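Local coordinates for protein glycoside Hydrolase Family 43_12 (Metagenome, PDB 7JVH) that probably hydrolyses glycosidic bonds of arabinose- or xylose-containing plant polysaccharides, as other family 43 glycoside hydrolases do, and carries a C-terminal concanavalin A-like beta-sandwich domain, at residues Q482-E487 against T513-G518; A459-Y464 against Y526-T531; L473-E478 against E506-L511. One frame throughout, in Å; residues are numbered along the deposited sequence.

Contact 1 (Q482-E487 against T513-G518); sequences QVLVLE and TPITLG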
ATOM      1  N   GLN A 482       5.768   2.806  37.289  1.00 68.36           N
ATOM      2  CA  GLN A 482       5.424   2.409  35.937  1.00 58.30           C
ATOM      3  C   GLN A 482       5.099   0.928  35.853  1.00 56.09           C
ATOM      4  O   GLN A 482       5.625   0.125  36.609  1.00 60.01           O
ATOM      5  CB  GLN A 482       6.511   2.818  34.945  1.00 50.51           C
ATOM      6  CG  GLN A 482       6.510   4.305  34.616  1.00 58.07           C
ATOM      7  CD  GLN A 482       6.885   5.151  35.798  1.00 56.15           C
ATOM      8  OE1 GLN A 482       7.833   4.827  36.477  1.00 68.97           O
ATOM      9  NE2 GLN A 482       6.157   6.218  36.053  1.00 67.83           N
ATOM     10  N   VAL A 483       4.223   0.590  34.900  1.00 44.16           N
ATOM     11  CA  VAL A 483       3.772  -0.769  34.645  1.00 49.61           C
ATOM     12  C   VAL A 483       3.808  -0.994  33.136  1.00 56.95           C
ATOM     13  O   VAL A 483       3.797  -0.044  32.368  1.00 49.09           O
ATOM     14  CB  VAL A 483       2.345  -0.990  35.165  1.00 44.20           C
ATOM     15  CG1 VAL A 483       2.307  -0.819  36.660  1.00 40.82           C
ATOM     16  CG2 VAL A 483       1.374  -0.024  34.479  1.00 58.77           C
ATOM     17  N   LEU A 484       3.859  -2.260  32.723  1.00 53.84           N
ATOM     18  CA  LEU A 484       3.723  -2.611  31.331  1.00 41.35           C
ATOM     19  C   LEU A 484       2.420  -3.347  31.130  1.00 53.43           C
ATOM     20  O   LEU A 484       2.104  -4.271  31.874  1.00 57.45           O
ATOM     21  CB  LEU A 484       4.902  -3.464  30.826  1.00 43.97           C
ATOM     22  CG  LEU A 484       6.190  -2.781  30.411  1.00 59.34           C
ATOM     23  CD1 LEU A 484       7.199  -3.857  30.028  1.00 70.05           C
ATOM     24  CD2 LEU A 484       5.966  -1.804  29.264  1.00 57.33           C
ATOM     25  N   VAL A 485       1.666  -2.918  30.110  1.00 51.15           N
ATOM     26  CA  VAL A 485       0.364  -3.468  29.800  1.00 59.30           C
ATOM     27  C   VAL A 485       0.344  -3.933  28.333  1.00 54.29           C
ATOM     28  O   VAL A 485       0.727  -3.191  27.432  1.00 43.06           O
ATOM     29  CB  VAL A 485      -0.748  -2.436  30.075  1.00 63.61           C
ATOM     30  CG1 VAL A 485      -2.132  -2.997  29.730  1.00 50.81           C
ATOM     31  CG2 VAL A 485      -0.703  -1.989  31.533  1.00 53.52           C
ATOM     32  N   LEU A 486      -0.075  -5.186  28.135  1.00 43.61           N
ATOM     33  CA  LEU A 486      -0.278  -5.767  26.834  1.00 50.86           C
ATOM     34  C   LEU A 486      -1.793  -5.917  26.632  1.00 60.24           C
ATOM     35  O   LEU A 486      -2.471  -6.570  27.435  1.00 58.63           O
ATOM     36  CB  LEU A 486       0.412  -7.120  26.735  1.00 48.84           C
ATOM     37  CG  LEU A 486       0.406  -7.865  25.399  1.00 51.26           C
ATOM     38  CD1 LEU A 486       1.117  -7.116  24.297  1.00 43.69           C
ATOM     39  CD2 LEU A 486       1.058  -9.231  25.601  1.00 52.02           C
ATOM     40  N   GLU A 487      -2.307  -5.297  25.561  1.00 48.94           N
ATOM     41  CA  GLU A 487      -3.714  -5.320  25.228  1.00 51.70           C
ATOM     42  C   GLU A 487      -3.927  -5.801  23.812  1.00 56.83           C
ATOM     43  O   GLU A 487      -3.125  -5.514  22.913  1.00 51.13           O
ATOM     44  CB  GLU A 487      -4.309  -3.924  25.369  1.00 57.76           C
ATOM     45  CG  GLU A 487      -4.605  -3.509  26.817  1.00 56.95           C
ATOM     46  CD  GLU A 487      -4.861  -2.025  26.958  1.00 60.80           C
ATOM     47  OE1 GLU A 487      -4.480  -1.244  26.046  1.00 65.36           O
ATOM     48  OE2 GLU A 487      -5.446  -1.636  27.986  1.00 61.35           O
ATOM     49  N   THR A 513      15.447   4.799  33.664  1.00 63.09           N
ATOM     50  CA  THR A 513      16.287   4.630  32.476  1.00 65.30           C
ATOM     51  C   THR A 513      15.404   4.404  31.256  1.00 69.38           C
ATOM     52  O   THR A 513      14.228   4.090  31.401  1.00 64.67           O
ATOM     53  CB  THR A 513      17.231   3.405  32.578  1.00 66.12           C
ATOM     54  OG1 THR A 513      16.533   2.227  32.162  1.00 57.36           O
ATOM     55  CG2 THR A 513      17.746   3.198  34.003  1.00 60.79           C
ATOM     56  N   PRO A 514      15.942   4.520  30.018  1.00 74.13           N
ATOM     57  CA  PRO A 514      15.182   4.144  28.822  1.00 69.40           C
ATOM     58  C   PRO A 514      14.780   2.671  28.896  1.00 60.52           C
ATOM     59  O   PRO A 514      15.426   1.884  29.615  1.00 55.49           O
ATOM     60  CB  PRO A 514      16.202   4.380  27.684  1.00 66.68           C
ATOM     61  CG  PRO A 514      17.187   5.343  28.234  1.00 61.05           C
ATOM     62  CD  PRO A 514      17.287   5.029  29.697  1.00 66.81           C
ATOM     63  N   ILE A 515      13.735   2.307  28.155  1.00 45.87           N
ATOM     64  CA  ILE A 515      13.268   0.927  28.077  1.00 51.98           C
ATOM     65  C   ILE A 515      13.101   0.538  26.611  1.00 61.06           C
ATOM     66  O   ILE A 515      12.760   1.385  25.778  1.00 67.58           O
ATOM     67  CB  ILE A 515      11.948   0.735  28.863  1.00 53.06           C
ATOM     68  CG1 ILE A 515      11.542  -0.745  28.908  1.00 47.20           C
ATOM     69  CG2 ILE A 515      10.817   1.575  28.271  1.00 47.31           C
ATOM     70  CD1 ILE A 515      10.346  -1.002  29.803  1.00 42.08           C
ATOM     71  N   THR A 516      13.360  -0.735  26.302  1.00 51.99           N
ATOM     72  CA  THR A 516      13.174  -1.247  24.953  1.00 46.07           C
ATOM     73  C   THR A 516      11.988  -2.209  24.956  1.00 51.30           C
ATOM     74  O   THR A 516      11.891  -3.067  25.846  1.00 53.83           O
ATOM     75  CB  THR A 516      14.464  -1.925  24.397  1.00 52.46           C
ATOM     76  OG1 THR A 516      15.402  -0.919  24.022  1.00 41.08           O
ATOM     77  CG2 THR A 516      14.170  -2.769  23.175  1.00 38.34           C
ATOM     78  N   LEU A 517      11.087  -2.039  23.979  1.00 43.57           N
ATOM     79  CA  LEU A 517       9.992  -2.965  23.765  1.00 42.35           C
ATOM     80  C   LEU A 517      10.215  -3.673  22.441  1.00 49.17           C
ATOM     81  O   LEU A 517      10.740  -3.081  21.496  1.00 50.25           O
ATOM     82  CB  LEU A 517       8.647  -2.225  23.765  1.00 44.67           C
ATOM     83  CG  LEU A 517       8.341  -1.357  24.994  1.00 56.64           C
ATOM     84  CD1 LEU A 517       6.948  -0.739  24.831  1.00 57.65           C
ATOM     85  CD2 LEU A 517       8.471  -2.143  26.300  1.00 47.12           C
ATOM     86  N   GLY A 518       9.818  -4.945  22.378  1.00 48.43           N
ATOM     87  CA  GLY A 518      10.056  -5.776  21.219  1.00 40.50           C
ATOM     88  C   GLY A 518       8.880  -6.680  20.912  1.00 55.05           C
ATOM     89  O   GLY A 518       8.123  -7.048  21.832  1.00 54.89           O
TER

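Contact 2 (A459-Y464 against Y526-T531); sequences AGLICY and YQFSYT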
ATOM      1  N   ALA A 459       2.801   5.012  26.514  1.00 46.59           N
ATOM      2  CA  ALA A 459       3.759   5.025  25.415  1.00 53.32           C
ATOM      3  C   ALA A 459       4.259   3.615  25.166  1.00 57.82           C
ATOM      4  O   ALA A 459       4.629   2.907  26.113  1.00 63.20           O
ATOM      5  CB  ALA A 459       4.931   5.935  25.741  1.00 54.43           C
ATOM      6  N   GLY A 460       4.244   3.193  23.896  1.00 43.97           N
ATOM      7  CA  GLY A 460       4.601   1.838  23.562  1.00 40.18           C
ATOM      8  C   GLY A 460       4.658   1.453  22.106  1.00 46.63           C
ATOM      9  O   GLY A 460       4.886   2.285  21.235  1.00 39.89           O
ATOM     10  N   LEU A 461       4.456   0.156  21.867  1.00 48.18           N
ATOM     11  CA  LEU A 461       4.713  -0.502  20.600  1.00 54.06           C
ATOM     12  C   LEU A 461       3.426  -1.146  20.134  1.00 56.87           C
ATOM     13  O   LEU A 461       2.739  -1.788  20.923  1.00 55.30           O
ATOM     14  CB  LEU A 461       5.809  -1.572  20.805  1.00 44.18           C
ATOM     15  CG  LEU A 461       6.066  -2.572  19.685  1.00 46.06           C
ATOM     16  CD1 LEU A 461       6.757  -1.911  18.502  1.00 45.00           C
ATOM     17  CD2 LEU A 461       6.883  -3.719  20.237  1.00 41.43           C
ATOM     18  N   ILE A 462       3.134  -1.008  18.837  1.00 39.97           N
ATOM     19  CA  ILE A 462       1.844  -1.380  18.260  1.00 43.10           C
ATOM     20  C   ILE A 462       1.994  -2.238  17.003  1.00 55.42           C
ATOM     21  O   ILE A 462       2.790  -1.917  16.118  1.00 57.10           O
ATOM     22  CB  ILE A 462       1.031  -0.130  17.854  1.00 41.60           C
ATOM     23  CG1 ILE A 462       0.957   0.871  19.002  1.00 33.70           C
ATOM     24  CG2 ILE A 462      -0.364  -0.543  17.400  1.00 49.38           C
ATOM     25  CD1 ILE A 462       0.269   2.159  18.648  1.00 45.80           C
ATOM     26  N   CYS A 463       1.209  -3.320  16.941  1.00 56.63           N
ATOM     27  CA  CYS A 463       0.937  -4.076  15.726  1.00 52.32           C
ATOM     28  C   CYS A 463      -0.560  -3.847  15.376  1.00 54.47           C
ATOM     29  O   CYS A 463      -1.452  -4.188  16.162  1.00 50.87           O
ATOM     30  CB  CYS A 463       1.256  -5.563  15.936  1.00 48.39           C
ATOM     31  SG  CYS A 463       2.954  -5.900  16.506  1.00 46.48           S
ATOM     32  N   TYR A 464      -0.804  -3.278  14.186  1.00 47.00           N
ATOM     33  CA  TYR A 464      -2.084  -2.689  13.805  1.00 43.60           C
ATOM     34  C   TYR A 464      -2.542  -3.162  12.427  1.00 57.52           C
ATOM     35  O   TYR A 464      -1.855  -2.944  11.435  1.00 61.19           O
ATOM     36  CB  TYR A 464      -1.910  -1.169  13.745  1.00 54.49           C
ATOM     37  CG  TYR A 464      -3.176  -0.350  13.599  1.00 51.66           C
ATOM     38  CD1 TYR A 464      -3.717  -0.061  12.340  1.00 50.59           C
ATOM     39  CD2 TYR A 464      -3.796   0.206  14.717  1.00 51.86           C
ATOM     40  CE1 TYR A 464      -4.863   0.712  12.216  1.00 59.25           C
ATOM     41  CE2 TYR A 464      -4.917   1.006  14.596  1.00 47.68           C
ATOM     42  CZ  TYR A 464      -5.456   1.243  13.339  1.00 54.69           C
ATOM     43  OH  TYR A 464      -6.601   2.002  13.154  1.00 58.34           O
ATOM     44  N   TYR A 526       2.397 -13.708  17.328  1.00 44.78           N
ATOM     45  CA  TYR A 526       3.197 -12.555  17.709  1.00 43.32           C
ATOM     46  C   TYR A 526       3.515 -12.736  19.187  1.00 50.48           C
ATOM     47  O   TYR A 526       2.641 -13.109  19.971  1.00 55.46           O
ATOM     48  CB  TYR A 526       2.402 -11.258  17.524  1.00 42.14           C
ATOM     49  CG  TYR A 526       2.208 -10.790  16.106  1.00 39.71           C
ATOM     50  CD1 TYR A 526       1.218 -11.333  15.297  1.00 44.49           C
ATOM     51  CD2 TYR A 526       3.004  -9.777  15.578  1.00 33.34           C
ATOM     52  CE1 TYR A 526       1.031 -10.888  13.993  1.00 33.17           C
ATOM     53  CE2 TYR A 526       2.834  -9.332  14.272  1.00 37.23           C
ATOM     54  CZ  TYR A 526       1.831  -9.893  13.487  1.00 41.72           C
ATOM     55  OH  TYR A 526       1.624  -9.470  12.194  1.00 43.52           O
ATOM     56  N   GLN A 527       4.773 -12.492  19.560  1.00 52.52           N
ATOM     57  CA  GLN A 527       5.247 -12.611  20.935  1.00 56.87           C
ATOM     58  C   GLN A 527       5.915 -11.290  21.291  1.00 52.80           C
ATOM     59  O   GLN A 527       6.879 -10.879  20.644  1.00 50.29           O
ATOM     60  CB  GLN A 527       6.239 -13.750  21.102  1.00 47.22           C
ATOM     61  CG  GLN A 527       6.945 -13.785  22.464  1.00 51.58           C
ATOM     62  CD  GLN A 527       5.991 -14.051  23.623  1.00 56.82           C
ATOM     63  OE1 GLN A 527       5.418 -15.121  23.682  1.00 53.26           O
ATOM     64  NE2 GLN A 527       5.815 -13.076  24.557  1.00 53.12           N
ATOM     65  N   PHE A 528       5.385 -10.639  22.328  1.00 38.21           N
ATOM     66  CA  PHE A 528       5.888  -9.379  22.819  1.00 48.79           C
ATOM     67  C   PHE A 528       6.922  -9.617  23.936  1.00 56.82           C
ATOM     68  O   PHE A 528       6.969 -10.684  24.550  1.00 40.77           O
ATOM     69  CB  PHE A 528       4.711  -8.514  23.310  1.00 45.34           C
ATOM     70  CG  PHE A 528       3.960  -7.831  22.193  1.00 45.52           C
ATOM     71  CD1 PHE A 528       2.969  -8.498  21.483  1.00 37.74           C
ATOM     72  CD2 PHE A 528       4.242  -6.521  21.852  1.00 43.69           C
ATOM     73  CE1 PHE A 528       2.268  -7.860  20.470  1.00 47.20           C
ATOM     74  CE2 PHE A 528       3.535  -5.878  20.822  1.00 47.30           C
ATOM     75  CZ  PHE A 528       2.554  -6.555  20.137  1.00 33.85           C
ATOM     76  N   SER A 529       7.770  -8.606  24.157  1.00 46.90           N
ATOM     77  CA  SER A 529       8.792  -8.645  25.173  1.00 37.25           C
ATOM     78  C   SER A 529       9.217  -7.239  25.501  1.00 54.96           C
ATOM     79  O   SER A 529       8.957  -6.302  24.726  1.00 41.45           O
ATOM     80  CB  SER A 529      10.021  -9.443  24.694  1.00 48.57           C
ATOM     81  OG  SER A 529      10.743  -8.753  23.673  1.00 48.54           O
ATOM     82  N   TYR A 530       9.900  -7.112  26.646  1.00 47.73           N
ATOM     83  CA  TYR A 530      10.509  -5.872  27.092  1.00 50.59           C
ATOM     84  C   TYR A 530      11.894  -6.178  27.625  1.00 52.25           C
ATOM     85  O   TYR A 530      12.144  -7.279  28.114  1.00 55.10           O
ATOM     86  CB  TYR A 530       9.652  -5.190  28.160  1.00 60.44           C
ATOM     87  CG  TYR A 530       9.514  -5.941  29.470  1.00 58.62           C
ATOM     88  CD1 TYR A 530       8.747  -7.091  29.557  1.00 46.37           C
ATOM     89  CD2 TYR A 530      10.139  -5.473  30.633  1.00 60.72           C
ATOM     90  CE1 TYR A 530       8.611  -7.768  30.751  1.00 52.39           C
ATOM     91  CE2 TYR A 530       9.997  -6.126  31.845  1.00 50.73           C
ATOM     92  CZ  TYR A 530       9.239  -7.275  31.900  1.00 50.55           C
ATOM     93  OH  TYR A 530       9.113  -7.949  33.080  1.00 49.60           O
ATOM     94  N   THR A 531      12.804  -5.204  27.498  1.00 53.13           N
ATOM     95  CA  THR A 531      14.192  -5.363  27.899  1.00 50.11           C
ATOM     96  C   THR A 531      14.572  -4.154  28.735  1.00 57.71           C
ATOM     97  O   THR A 531      14.655  -3.029  28.218  1.00 65.83           O
ATOM     98  CB  THR A 531      15.134  -5.480  26.690  1.00 46.90           C
ATOM     99  OG1 THR A 531      14.710  -6.568  25.852  1.00 52.13           O
ATOM    100  CG2 THR A 531      16.601  -5.680  27.177  1.00 44.32           C
TER

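Contact 3 (L473-E478 against E506-L511); sequences LTVQTE and EPIGKL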
ATOM      1  N   LEU A 473       1.454  -2.854  23.380  1.00 54.17           N
ATOM      2  CA  LEU A 473       2.237  -2.978  24.604  1.00 47.96           C
ATOM      3  C   LEU A 473       2.697  -1.586  24.983  1.00 46.95           C
ATOM      4  O   LEU A 473       3.403  -0.939  24.227  1.00 48.20           O
ATOM      5  CB  LEU A 473       3.450  -3.874  24.376  1.00 46.36           C
ATOM      6  CG  LEU A 473       4.430  -4.070  25.551  1.00 49.77           C
ATOM      7  CD1 LEU A 473       3.822  -4.932  26.657  1.00 42.28           C
ATOM      8  CD2 LEU A 473       5.733  -4.695  25.071  1.00 44.43           C
ATOM      9  N   THR A 474       2.277  -1.121  26.161  1.00 41.59           N
ATOM     10  CA  THR A 474       2.535   0.237  26.619  1.00 41.69           C
ATOM     11  C   THR A 474       3.076   0.240  28.055  1.00 66.50           C
ATOM     12  O   THR A 474       2.643  -0.559  28.902  1.00 58.06           O
ATOM     13  CB  THR A 474       1.247   1.096  26.584  1.00 47.18           C
ATOM     14  OG1 THR A 474       0.226   0.443  27.341  1.00 50.70           O
ATOM     15  CG2 THR A 474       0.728   1.289  25.174  1.00 40.43           C
ATOM     16  N   VAL A 475       4.029   1.146  28.312  1.00 53.50           N
ATOM     17  CA  VAL A 475       4.398   1.554  29.651  1.00 48.99           C
ATOM     18  C   VAL A 475       3.335   2.537  30.080  1.00 54.52           C
ATOM     19  O   VAL A 475       2.964   3.413  29.316  1.00 65.37           O
ATOM     20  CB  VAL A 475       5.797   2.229  29.707  1.00 58.37           C
ATOM     21  CG1 VAL A 475       6.154   2.733  31.101  1.00 57.56           C
ATOM     22  CG2 VAL A 475       6.859   1.283  29.191  1.00 56.64           C
ATOM     23  N   GLN A 476       2.851   2.376  31.315  1.00 54.71           N
ATOM     24  CA  GLN A 476       1.871   3.264  31.930  1.00 58.75           C
ATOM     25  C   GLN A 476       2.316   3.556  33.359  1.00 62.91           C
ATOM     26  O   GLN A 476       3.306   3.014  33.803  1.00 57.36           O
ATOM     27  CB  GLN A 476       0.494   2.608  31.909  1.00 51.25           C
ATOM     28  CG  GLN A 476       0.007   2.295  30.502  1.00 54.57           C
ATOM     29  CD  GLN A 476      -1.364   1.656  30.470  1.00 57.66           C
ATOM     30  OE1 GLN A 476      -2.165   1.837  31.374  1.00 54.03           O
ATOM     31  NE2 GLN A 476      -1.633   0.889  29.427  1.00 56.48           N
ATOM     32  N   THR A 477       1.574   4.428  34.050  1.00 68.51           N
ATOM     33  CA  THR A 477       1.858   4.809  35.433  1.00 62.72           C
ATOM     34  C   THR A 477       0.673   4.465  36.332  1.00 66.43           C
ATOM     35  O   THR A 477      -0.477   4.625  35.941  1.00 68.83           O
ATOM     36  CB  THR A 477       2.147   6.319  35.586  1.00 60.58           C
ATOM     37  OG1 THR A 477       3.105   6.751  34.604  1.00 52.97           O
ATOM     38  CG2 THR A 477       2.682   6.638  36.984  1.00 48.06           C
ATOM     39  N   GLU A 478       0.986   3.979  37.539  1.00 65.77           N
ATOM     40  CA  GLU A 478       0.017   3.646  38.578  1.00 65.82           C
ATOM     41  C   GLU A 478       0.712   3.898  39.915  1.00 78.77           C
ATOM     42  O   GLU A 478       1.618   3.159  40.290  1.00 87.34           O
ATOM     43  CB  GLU A 478      -0.433   2.191  38.468  1.00 55.37           C
ATOM     44  CG  GLU A 478      -1.120   1.862  37.147  1.00 54.49           C
ATOM     45  CD  GLU A 478      -1.638   0.436  37.066  1.00 60.88           C
ATOM     46  OE1 GLU A 478      -1.631  -0.276  38.078  1.00 69.15           O
ATOM     47  OE2 GLU A 478      -2.034   0.020  35.969  1.00 59.77           O
ATOM     48  N   GLU A 506       2.630  -6.436  33.902  1.00 51.75           N
ATOM     49  CA  GLU A 506       3.747  -6.612  34.845  1.00 50.28           C
ATOM     50  C   GLU A 506       4.252  -5.253  35.320  1.00 53.45           C
ATOM     51  O   GLU A 506       4.404  -4.336  34.516  1.00 62.13           O
ATOM     52  CB  GLU A 506       4.938  -7.354  34.208  1.00 45.58           C
ATOM     53  CG  GLU A 506       4.677  -8.778  33.776  1.00 40.64           C
ATOM     54  CD  GLU A 506       4.475  -9.745  34.925  1.00 55.65           C
ATOM     55  OE1 GLU A 506       4.769  -9.432  36.116  1.00 55.40           O
ATOM     56  OE2 GLU A 506       4.006 -10.865  34.628  1.00 55.34           O
ATOM     57  N   PRO A 507       4.536  -5.077  36.632  1.00 48.32           N
ATOM     58  CA  PRO A 507       5.187  -3.859  37.112  1.00 41.76           C
ATOM     59  C   PRO A 507       6.665  -3.850  36.760  1.00 53.93           C
ATOM     60  O   PRO A 507       7.253  -4.908  36.582  1.00 53.11           O
ATOM     61  CB  PRO A 507       4.993  -3.934  38.624  1.00 45.24           C
ATOM     62  CG  PRO A 507       4.801  -5.379  38.921  1.00 43.42           C
ATOM     63  CD  PRO A 507       4.229  -6.035  37.707  1.00 49.64           C
ATOM     64  N   ILE A 508       7.257  -2.655  36.649  1.00 59.63           N
ATOM     65  CA  ILE A 508       8.680  -2.508  36.325  1.00 62.45           C
ATOM     66  C   ILE A 508       9.381  -1.475  37.232  1.00 66.11           C
ATOM     67  O   ILE A 508      10.449  -0.953  36.882  1.00 63.03           O
ATOM     68  CB  ILE A 508       8.860  -2.122  34.840  1.00 58.37           C
ATOM     69  CG1 ILE A 508       8.117  -0.824  34.508  1.00 59.66           C
ATOM     70  CG2 ILE A 508       8.319  -3.221  33.945  1.00 54.98           C
ATOM     71  CD1 ILE A 508       8.491  -0.247  33.174  1.00 59.88           C
ATOM     72  N   GLY A 509       8.779  -1.207  38.397  1.00 68.12           N
ATOM     73  CA  GLY A 509       9.250  -0.220  39.337  1.00 73.69           C
ATOM     74  C   GLY A 509       9.195   1.179  38.750  1.00 78.07           C
ATOM     75  O   GLY A 509       8.429   1.482  37.810  1.00 81.25           O
ATOM     76  N   LYS A 510      10.078   2.024  39.286  1.00 69.35           N
ATOM     77  CA  LYS A 510      10.190   3.426  38.920  1.00 62.80           C
ATOM     78  C   LYS A 510      11.177   3.627  37.786  1.00 64.89           C
ATOM     79  O   LYS A 510      12.381   3.716  38.004  1.00 73.98           O
ATOM     80  CB  LYS A 510      10.666   4.222  40.128  1.00 62.21           C
ATOM     81  CG  LYS A 510       9.725   4.191  41.306  1.00 71.16           C
ATOM     82  CD  LYS A 510       9.928   5.432  42.172  1.00 75.53           C
ATOM     83  CE  LYS A 510       9.062   5.414  43.409  1.00 76.04           C
ATOM     84  NZ  LYS A 510       8.759   6.797  43.891  1.00 79.22           N
ATOM     85  N   LEU A 511      10.659   3.683  36.563  1.00 66.19           N
ATOM     86  CA  LEU A 511      11.479   3.801  35.370  1.00 68.75           C
ATOM     87  C   LEU A 511      12.413   5.023  35.429  1.00 69.52           C
ATOM     88  O   LEU A 511      11.970   6.156  35.272  1.00 68.11           O
ATOM     89  CB  LEU A 511      10.595   3.830  34.121  1.00 65.28           C
ATOM     90  CG  LEU A 511      11.248   3.347  32.839  1.00 61.36           C
ATOM     91  CD1 LEU A 511      11.636   1.880  32.932  1.00 50.19           C
ATOM     92  CD2 LEU A 511      10.285   3.574  31.675  1.00 66.34           C
TER

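Contact 1 (Q482-E487 against T513-G518)
Leu-484 reaches from strand 482-489 to Leu-517 and Ile-515, which sit two residues apart on strand 515-522 of the facing sheet. It meets them with both of its methyls, one for each partner. CD2 of Leu-484 lies 3.9 Å from CD2 of Leu-517, while CD1 of Leu-484 comes within 4.3 Å of CD1 of Ile-515. The two leucines share one conformation. In each, CG stands beside the backbone N and opposite the carbonyl carbon (chi1 -82° in Leu-484, -54° in Leu-517), and the chain then runs on extended to CD1, leaving CD2 as the side branch. Coming from facing strands, the two side chains run by one another in opposite senses, and the CD2 branches are what touch. Ile-515 is stretched out along CB, CG1 and CD1, which carries its terminal methyl across the gap to Leu-484. Branched aliphatic residues suit the place: all three are buried, they bring only carbon to the interface, and the CA atoms of Leu-484 and Leu-517 are 9.8 Å apart, a spacing that side chains of this length bridge. Val-475 and Tyr-530 also touch Leu-484, and Leu-449 packs on Ile-515 and Leu-517. At the margins the chemistry turns polar. The hydroxyl of Thr-513 donates to the carbonyl O of Pro-514, with OG1 to O at 2.8 Å and the donor tilted 29° from the carbonyl plane, a short local bond just before strand 515-522 begins. Gln-482, at the start of its strand, uses OE1 to accept from the backbone N of Leu-511. Aliphatic residues meeting between two facing antiparallel sheets form the interior of a beta-sandwich, here the concanavalin A-like domain at the C-terminal end of the chain.

Contact 2 (A459-Y464 against Y526-T531)
This is a sulfur-aromatic and aliphatic-aromatic contact between the two sheets of the concanavalin A-like beta-sandwich, where strand 458-464 of one sheet faces strand 525-531 of the other. The short strand axes run antiparallel at 164° and approach to 10.0 Å, a gap filled by side chains. Cys-463 lodges beside two rings at once: its SG is 3.7 Å from CZ of Phe-528 and 4.0 Å from CD2 of Tyr-526. The sulfur approaches both rings on a slant, 52° off the normal of the Tyr-526 ring, and is nearly equidistant from the two centroids. A small, polarisable thiol fits such a spot between bulky aromatics. With SG turned opposite the carbonyl carbon, the sulfur projects toward this pair. Leu-461, two residues earlier, meets the same Phe-528 ring at CE2 with its CD2, 4.0 Å away; this methyl is the far end of an extended chain, CG being anti to the backbone N (chi1 169°). Phe-528 thus takes a leucine methyl on one side-chain carbon and the thiol on the next, while Tyr-443 and Leu-548 close in around the sulfur. The tyrosine hydroxyl has polar partners beyond this apolar patch, Gln-438 and Asn-331, the latter within the family 43 hydrolase part of the sequence. On strand 525-531 itself, the amide of Gln-527, also bonded through NE2 to the carbonyl O of Gly-540, reaches forward to the next residue: NE2 donates to a lone pair of the Phe-528 carbonyl O at 2.7 Å, nearly straight and in the amide plane.

Contact 3 (L473-E478 against E506-L511)
At one edge of the six-stranded sheet of the beta-sandwich, segment 506-511, which continues from edge strand 501-507, folds over the inward face. Val-475, on strand 469-477, meets this segment across the intervening strand 482-489, and the 8.9 Å between the CA atoms of Val-475 and Ile-508 fits two strand spacings. A single methyl does the touching: CG1 of Val-475, held anti to the backbone N (chi1 177°), lies 4.3 Å from CD1 of Ile-508 and also 4.3 Å from CD2 of Leu-511. Ile-508 ends in an extended CG1-CD1 arm, and Leu-511 presents CD2, the branch anti to its CA, so two methyls from this segment converge on one. Between them the chain bends at Gly-509, whose positive phi of 64° favours glycine and probably helps the chain turn so that Leu-511 comes back over Val-475. Ile-508 and Leu-511 both also pack on Leu-532, and Ile-508 on Tyr-530.

The neighbours of Val-475 point to the other face and are polar. There NE2 of Gln-476 donates to OG1 of Thr-474 over 2.8 Å, almost straight (176°) and in the amide plane, which fixes the rotation of the amide. Across the segments the contact consists of methyl groups alone, partly buried at the edge of the interior, so its hold is hydrophobic and depends on fit rather than on direction.

All three contacts lie in the C-terminal concanavalin A-like beta-sandwich. Contacts 1 and 3 have centres about 6 Å apart, contacts 1 and 2 about 8 Å, and contacts 2 and 3 about 13 Å. Contacts 1 and 2 bridge the two sheets: strands 458-464 and 482-489 belong to one, and the consecutive strands 515-522 and 525-531 to the other. Contact 3 stays at one edge of the first sheet, with strand 482-489 of contact 1 between its segments. Along the chain contact 2 encloses the others, whose segments alternate. Probable backbone hydrogen bonds knit neighbouring strands within each sheet, while the apolar side chains meet between the sheets.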